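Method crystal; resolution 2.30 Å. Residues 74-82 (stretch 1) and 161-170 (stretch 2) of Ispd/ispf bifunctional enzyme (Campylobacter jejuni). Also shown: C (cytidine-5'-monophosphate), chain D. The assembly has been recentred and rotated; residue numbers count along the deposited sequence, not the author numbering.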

ATOM      1  N   ASP A  74      34.523 -30.071  -6.277  1.00 42.18           N
ATOM      2  CA  ASP A  74      35.032 -29.058  -7.214  1.00 43.18           C
ATOM      3  C   ASP A  74      33.978 -28.551  -8.206  1.00 42.17           C
ATOM      4  O   ASP A  74      34.118 -27.476  -8.791  1.00 42.79           O
ATOM      5  N   THR A  75      32.940 -29.345  -8.430  1.00 40.73           N
ATOM      6  CA  THR A  75      31.862 -28.939  -9.319  1.00 38.92           C
ATOM      7  C   THR A  75      30.519 -29.252  -8.676  1.00 38.18           C
ATOM      8  O   THR A  75      30.438 -30.039  -7.726  1.00 37.06           O
ATOM      9  N   ARG A  76      29.470 -28.638  -9.216  1.00 38.25           N
ATOM     10  CA  ARG A  76      28.097 -28.985  -8.879  1.00 36.72           C
ATOM     11  C   ARG A  76      27.892 -30.503  -8.838  1.00 36.17           C
ATOM     12  O   ARG A  76      27.409 -31.050  -7.833  1.00 34.66           O
ATOM     13  N   ALA A  77      28.277 -31.182  -9.920  1.00 36.22           N
ATOM     14  CA  ALA A  77      28.063 -32.629 -10.043  1.00 36.91           C
ATOM     15  C   ALA A  77      28.839 -33.427  -9.000  1.00 38.10           C
ATOM     16  O   ALA A  77      28.339 -34.443  -8.497  1.00 39.28           O
ATOM     17  N   GLU A  78      30.049 -32.974  -8.659  1.00 38.17           N
ATOM     18  CA  GLU A  78      30.783 -33.615  -7.568  1.00 38.66           C
ATOM     19  C   GLU A  78      30.156 -33.401  -6.194  1.00 38.02           C
ATOM     20  O   GLU A  78      30.065 -34.350  -5.412  1.00 39.12           O
ATOM     21  N   SER A  79      29.728 -32.179  -5.886  1.00 37.20           N
ATOM     22  CA  SER A  79      28.999 -31.955  -4.633  1.00 37.67           C
ATOM     23  C   SER A  79      27.772 -32.852  -4.572  1.00 37.15           C
ATOM     24  O   SER A  79      27.508 -33.488  -3.553  1.00 39.13           O
ATOM     25  N   LEU A  80      27.047 -32.915  -5.684  1.00 37.80           N
ATOM     26  CA  LEU A  80      25.847 -33.737  -5.805  1.00 38.49           C
ATOM     27  C   LEU A  80      26.144 -35.224  -5.577  1.00 38.55           C
ATOM     28  O   LEU A  80      25.450 -35.895  -4.808  1.00 37.43           O
ATOM     29  N   LYS A  81      27.179 -35.722  -6.251  1.00 40.12           N
ATOM     30  CA  LYS A  81      27.575 -37.124  -6.150  1.00 40.77           C
ATOM     31  C   LYS A  81      27.898 -37.508  -4.710  1.00 40.64           C
ATOM     32  O   LYS A  81      27.479 -38.571  -4.230  1.00 40.77           O
ATOM     33  N   LYS A  82      28.635 -36.644  -4.017  1.00 40.48           N
ATOM     34  CA  LYS A  82      28.971 -36.892  -2.614  1.00 40.67           C
ATOM     35  C   LYS A  82      27.725 -36.903  -1.736  1.00 40.20           C
ATOM     36  O   LYS A  82      27.577 -37.773  -0.881  1.00 39.98           O
ATOM     37  N   ASP A 161      28.710 -41.567 -12.210  1.00 45.91           N
ATOM     38  CA  ASP A 161      29.804 -42.509 -11.992  1.00 47.23           C
ATOM     39  C   ASP A 161      31.174 -41.993 -12.458  1.00 46.39           C
ATOM     40  O   ASP A 161      32.151 -42.132 -11.737  1.00 46.33           O
ATOM     41  N   GLN A 162      31.231 -41.373 -13.635  1.00 47.20           N
ATOM     42  CA  GLN A 162      32.501 -40.923 -14.206  1.00 48.25           C
ATOM     43  C   GLN A 162      32.543 -39.455 -14.609  1.00 48.76           C
ATOM     44  O   GLN A 162      33.562 -38.786 -14.415  1.00 49.71           O
ATOM     45  N   ASN A 163      31.455 -38.968 -15.204  1.00 48.22           N
ATOM     46  CA  ASN A 163      31.410 -37.607 -15.718  1.00 47.06           C
ATOM     47  C   ASN A 163      30.852 -36.620 -14.689  1.00 47.03           C
ATOM     48  O   ASN A 163      29.682 -36.677 -14.322  1.00 46.64           O
ATOM     49  N   LEU A 164      31.704 -35.708 -14.235  1.00 46.36           N
ATOM     50  CA  LEU A 164      31.315 -34.731 -13.227  1.00 46.52           C
ATOM     51  C   LEU A 164      31.171 -33.311 -13.790  1.00 46.34           C
ATOM     52  O   LEU A 164      31.279 -32.326 -13.045  1.00 46.46           O
ATOM     53  N   GLU A 165      30.900 -33.218 -15.094  1.00 45.63           N
ATOM     54  CA  GLU A 165      30.812 -31.925 -15.796  1.00 47.29           C
ATOM     55  C   GLU A 165      29.379 -31.419 -16.002  1.00 44.98           C
ATOM     56  O   GLU A 165      29.179 -30.244 -16.351  1.00 44.10           O
ATOM     57  N   PHE A 166      28.401 -32.310 -15.818  1.00 42.13           N
ATOM     58  CA  PHE A 166      26.985 -31.990 -16.015  1.00 40.24           C
ATOM     59  C   PHE A 166      26.569 -30.789 -15.159  1.00 38.77           C
ATOM     60  O   PHE A 166      26.904 -30.724 -13.970  1.00 36.34           O
ATOM     61  N   THR A 167      25.880 -29.830 -15.773  1.00 38.70           N
ATOM     62  CA  THR A 167      25.455 -28.617 -15.072  1.00 38.97           C
ATOM     63  C   THR A 167      24.059 -28.780 -14.465  1.00 39.19           C
ATOM     64  O   THR A 167      23.600 -27.918 -13.712  1.00 39.26           O
ATOM     65  N   ASP A 168      23.382 -29.870 -14.815  1.00 39.08           N
ATOM     66  CA  ASP A 168      22.097 -30.212 -14.211  1.00 40.32           C
ATOM     67  C   ASP A 168      21.926 -31.729 -14.181  1.00 41.66           C
ATOM     68  O   ASP A 168      22.800 -32.473 -14.654  1.00 41.30           O
ATOM     69  N   ASP A 169      20.799 -32.176 -13.630  1.00 41.75           N
ATOM     70  CA  ASP A 169      20.539 -33.592 -13.467  1.00 42.82           C
ATOM     71  C   ASP A 169      19.912 -34.225 -14.708  1.00 43.43           C
ATOM     72  O   ASP A 169      20.114 -35.411 -14.954  1.00 42.47           O
ATOM     73  N   SER A 170      19.177 -33.430 -15.492  1.00 43.15           N
ATOM     74  CA  SER A 170      18.504 -33.943 -16.690  1.00 42.13           C
ATOM     75  C   SER A 170      19.502 -34.391 -17.775  1.00 43.23           C
ATOM     76  O   SER A 170      19.343 -35.473 -18.354  1.00 42.78           O
TER

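The first turn of a helix is a good place to receive an irregular loop, because its side chains can answer backbone carbonyls that no strand or helix has satisfied. Residues 76-82 of the Campylobacter jejuni IspD/IspF enzyme illustrate this against the loop 161-168. T75, at the N-cap, adopts the p rotamer (chi1 59°), which lets one hydroxyl serve two purposes: OG1 accepts from E78 N at 3.2 Å and donates to L164 O at 2.9 Å, so the atom that caps the helix also fastens the loop to it.

A77, pointing toward the loop, permits the close approach. Its CB lies 3.4 Å from L164 O, and A77 CA and L164 CA are 5.0 Å apart. Water 3 bridges the two backbones, accepting from A77 N and donating to L164 O and F166 O. L164 (m, chi2 t) is the residue most covered by the other stretch; its CA-to-CB bond runs sideways, yet the branches reach the helix, CD1 4.0 Å from E78 CG and CD2 3.8 Å from K81 CD.

Long side chains extend the contact at both ends. R76 is t through chi1, chi2 and chi3, an extended chain that carries its guanidinium past T167, whose O lies over one face, to D169. There R76 NH1 forms a salt bridge with D169 OD1 at 3.1 Å; D169, in the m rotamer, brings its carboxylate nearer although its CA-to-CB bond points sideways. Water 1 links NH1 to F166 O, and water 2 accepts from R76 NH2 and donates a weak bond to D169 OD2. K81, t throughout, places NZ 2.9 Å from D161 O, while water 4 joins NZ to D161 OD1.

S79 is out of reach of the loop and serves the ligand instead: in the m rotamer, its OG donates to N3 of cytidine-5'-monophosphate at 2.7 Å.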

ATOM      1  CB  ASP A  74      36.230 -29.611  -8.002  1.00 44.38           C
ATOM      2  CG  ASP A  74      37.436 -29.935  -7.113  1.00 50.59           C
ATOM      3  OD1 ASP A  74      37.427 -29.602  -5.908  1.00 49.32           O
ATOM      4  OD2 ASP A  74      38.449 -30.530  -7.551  1.00 60.94           O
ATOM      5  CB  THR A  75      31.964 -29.677 -10.674  1.00 38.74           C
ATOM      6  OG1 THR A  75      31.896 -31.091 -10.445  1.00 36.94           O
ATOM      7  CG2 THR A  75      33.334 -29.478 -11.330  1.00 37.75           C
ATOM      8  CB  ARG A  76      27.148 -28.337  -9.894  1.00 36.76           C
ATOM      9  CG  ARG A  76      25.669 -28.383  -9.513  1.00 36.17           C
ATOM     10  CD  ARG A  76      24.753 -27.823 -10.600  1.00 33.03           C
ATOM     11  NE  ARG A  76      23.342 -27.798 -10.214  1.00 36.12           N
ATOM     12  CZ  ARG A  76      22.521 -28.854 -10.221  1.00 37.80           C
ATOM     13  NH1 ARG A  76      22.953 -30.066 -10.577  1.00 36.23           N
ATOM     14  NH2 ARG A  76      21.251 -28.696  -9.859  1.00 33.89           N
ATOM     15  CB  ALA A  77      28.388 -33.118 -11.457  1.00 38.10           C
ATOM     16  CB  GLU A  78      32.268 -33.252  -7.531  1.00 38.91           C
ATOM     17  CG  GLU A  78      33.050 -34.319  -6.768  1.00 44.18           C
ATOM     18  CD  GLU A  78      34.518 -34.009  -6.543  1.00 48.44           C
ATOM     19  OE1 GLU A  78      34.977 -32.881  -6.816  1.00 47.32           O
ATOM     20  OE2 GLU A  78      35.224 -34.929  -6.077  1.00 57.40           O
ATOM     21  CB  SER A  79      28.590 -30.491  -4.480  1.00 37.37           C
ATOM     22  OG  SER A  79      29.727 -29.644  -4.537  1.00 39.93           O
ATOM     23  CB  LEU A  80      25.187 -33.522  -7.183  1.00 37.06           C
ATOM     24  CG  LEU A  80      23.877 -34.292  -7.427  1.00 38.24           C
ATOM     25  CD1 LEU A  80      22.886 -34.168  -6.244  1.00 34.58           C
ATOM     26  CD2 LEU A  80      23.221 -33.837  -8.724  1.00 34.48           C
ATOM     27  CB  LYS A  81      28.765 -37.410  -7.081  1.00 41.67           C
ATOM     28  CG  LYS A  81      29.446 -38.761  -6.864  1.00 42.77           C
ATOM     29  CD  LYS A  81      30.576 -38.985  -7.867  1.00 44.95           C
ATOM     30  CE  LYS A  81      30.924 -40.470  -7.985  1.00 45.68           C
ATOM     31  NZ  LYS A  81      31.702 -40.732  -9.230  1.00 52.82           N
ATOM     32  CB  LYS A  82      29.974 -35.862  -2.096  1.00 41.88           C
ATOM     33  CG  LYS A  82      31.346 -35.922  -2.766  1.00 42.43           C
ATOM     34  CD  LYS A  82      32.185 -34.699  -2.409  1.00 46.20           C
ATOM     35  CE  LYS A  82      32.638 -34.742  -0.944  1.00 49.13           C
ATOM     36  NZ  LYS A  82      33.502 -33.581  -0.591  1.00 48.64           N
ATOM     37  CB  ASP A 161      29.487 -43.859 -12.642  1.00 48.19           C
ATOM     38  CG  ASP A 161      30.596 -44.882 -12.429  1.00 53.29           C
ATOM     39  OD1 ASP A 161      31.135 -44.964 -11.296  1.00 52.76           O
ATOM     40  OD2 ASP A 161      30.989 -45.639 -13.342  1.00 57.50           O
ATOM     41  CB  GLN A 162      32.868 -41.774 -15.423  1.00 48.68           C
ATOM     42  CG  GLN A 162      33.323 -43.179 -15.070  1.00 49.73           C
ATOM     43  CD  GLN A 162      33.634 -44.010 -16.288  1.00 50.90           C
ATOM     44  OE1 GLN A 162      33.938 -43.465 -17.357  1.00 50.16           O
ATOM     45  NE2 GLN A 162      33.573 -45.330 -16.137  1.00 45.22           N
ATOM     46  CB  ASN A 163      30.606 -37.566 -17.017  1.00 47.78           C
ATOM     47  CG  ASN A 163      30.646 -36.207 -17.704  1.00 49.38           C
ATOM     48  OD1 ASN A 163      31.124 -35.207 -17.148  1.00 50.09           O
ATOM     49  ND2 ASN A 163      30.135 -36.165 -18.928  1.00 51.33           N
ATOM     50  CB  LEU A 164      32.291 -34.772 -12.042  1.00 46.03           C
ATOM     51  CG  LEU A 164      32.402 -36.134 -11.342  1.00 48.89           C
ATOM     52  CD1 LEU A 164      33.504 -36.134 -10.292  1.00 48.25           C
ATOM     53  CD2 LEU A 164      31.061 -36.555 -10.727  1.00 48.35           C
ATOM     54  CB  GLU A 165      31.500 -31.993 -17.172  1.00 48.68           C
ATOM     55  CG  GLU A 165      33.006 -32.204 -17.130  1.00 58.36           C
ATOM     56  CD  GLU A 165      33.762 -30.921 -16.839  1.00 70.47           C
ATOM     57  OE1 GLU A 165      34.132 -30.216 -17.810  1.00 74.97           O
ATOM     58  OE2 GLU A 165      33.982 -30.616 -15.640  1.00 73.17           O
ATOM     59  CB  PHE A 166      26.117 -33.197 -15.651  1.00 39.69           C
ATOM     60  CG  PHE A 166      26.364 -34.414 -16.499  1.00 41.55           C
ATOM     61  CD1 PHE A 166      26.807 -35.606 -15.914  1.00 41.60           C
ATOM     62  CD2 PHE A 166      26.142 -34.384 -17.875  1.00 42.79           C
ATOM     63  CE1 PHE A 166      27.020 -36.748 -16.681  1.00 41.12           C
ATOM     64  CE2 PHE A 166      26.358 -35.529 -18.661  1.00 44.12           C
ATOM     65  CZ  PHE A 166      26.798 -36.709 -18.057  1.00 42.71           C
ATOM     66  CB  THR A 167      25.461 -27.393 -16.005  1.00 38.86           C
ATOM     67  OG1 THR A 167      24.548 -27.624 -17.084  1.00 43.56           O
ATOM     68  CG2 THR A 167      26.833 -27.203 -16.687  1.00 38.50           C
ATOM     69  CB  ASP A 168      20.934 -29.525 -14.944  1.00 38.91           C
ATOM     70  CG  ASP A 168      20.328 -30.395 -16.044  1.00 42.55           C
ATOM     71  OD1 ASP A 168      21.091 -31.073 -16.767  1.00 42.16           O
ATOM     72  OD2 ASP A 168      19.097 -30.465 -16.252  1.00 41.93           O
ATOM     73  CB  ASP A 169      19.673 -33.829 -12.229  1.00 44.34           C
ATOM     74  CG  ASP A 169      20.296 -33.250 -10.955  1.00 45.27           C
ATOM     75  OD1 ASP A 169      21.440 -32.742 -11.008  1.00 46.51           O
ATOM     76  OD2 ASP A 169      19.712 -33.245  -9.855  1.00 43.50           O
ATOM     77  CB  SER A 170      17.474 -32.942 -17.240  1.00 39.88           C
ATOM     78  OG  SER A 170      18.086 -31.899 -17.990  1.00 38.16           O
TER
HETATM   79  OP3   C D1373      25.080 -22.226 -11.374  1.00 52.52           O
HETATM   80  P     C D1373      26.190 -23.118 -10.874  1.00 49.00           P
HETATM   81  OP1   C D1373      27.445 -22.354 -10.534  1.00 49.18           O
HETATM   82  OP2   C D1373      26.390 -24.385 -11.674  0.33 44.61           O
HETATM   83  O5'   C D1373      25.700 -23.587  -9.411  1.00 47.45           O
HETATM   84  C5'   C D1373      24.496 -24.314  -9.217  1.00 43.04           C
HETATM   85  C4'   C D1373      24.363 -24.721  -7.749  1.00 43.15           C
HETATM   86  O4'   C D1373      25.315 -25.732  -7.397  1.00 43.71           O
HETATM   87  C3'   C D1373      24.586 -23.562  -6.797  1.00 41.09           C
HETATM   88  O3'   C D1373      23.541 -23.603  -5.844  1.00 40.05           O
HETATM   89  C2'   C D1373      25.917 -23.843  -6.132  1.00 39.82           C
HETATM   90  O2'   C D1373      25.980 -23.370  -4.791  1.00 37.10           O
HETATM   91  C1'   C D1373      26.005 -25.359  -6.205  1.00 39.65           C
HETATM   92  N1    C D1373      27.398 -25.795  -6.282  1.00 40.05           N
HETATM   93  C2    C D1373      27.847 -26.762  -5.366  1.00 35.81           C
HETATM   94  O2    C D1373      27.058 -27.239  -4.506  1.00 34.29           O
HETATM   95  N3    C D1373      29.132 -27.165  -5.434  1.00 37.75           N
HETATM   96  C4    C D1373      29.991 -26.642  -6.351  1.00 43.18           C
HETATM   97  N4    C D1373      31.283 -27.061  -6.390  1.00 45.18           N
HETATM   98  C5    C D1373      29.559 -25.683  -7.260  1.00 40.24           C
HETATM   99  C6    C D1373      28.234 -25.270  -7.203  1.00 42.53           C
HETATM  100  O   HOH W   1      25.396 -31.240 -11.740  1.00 33.95           O
HETATM  101  O   HOH W   2      19.174 -30.420 -10.066  1.00 37.62           O
HETATM  102  O   HOH W   3      29.186 -30.143 -12.463  1.00 42.26           O
HETATM  103  O   HOH W   4      31.780 -43.813  -9.050  1.00 48.37           O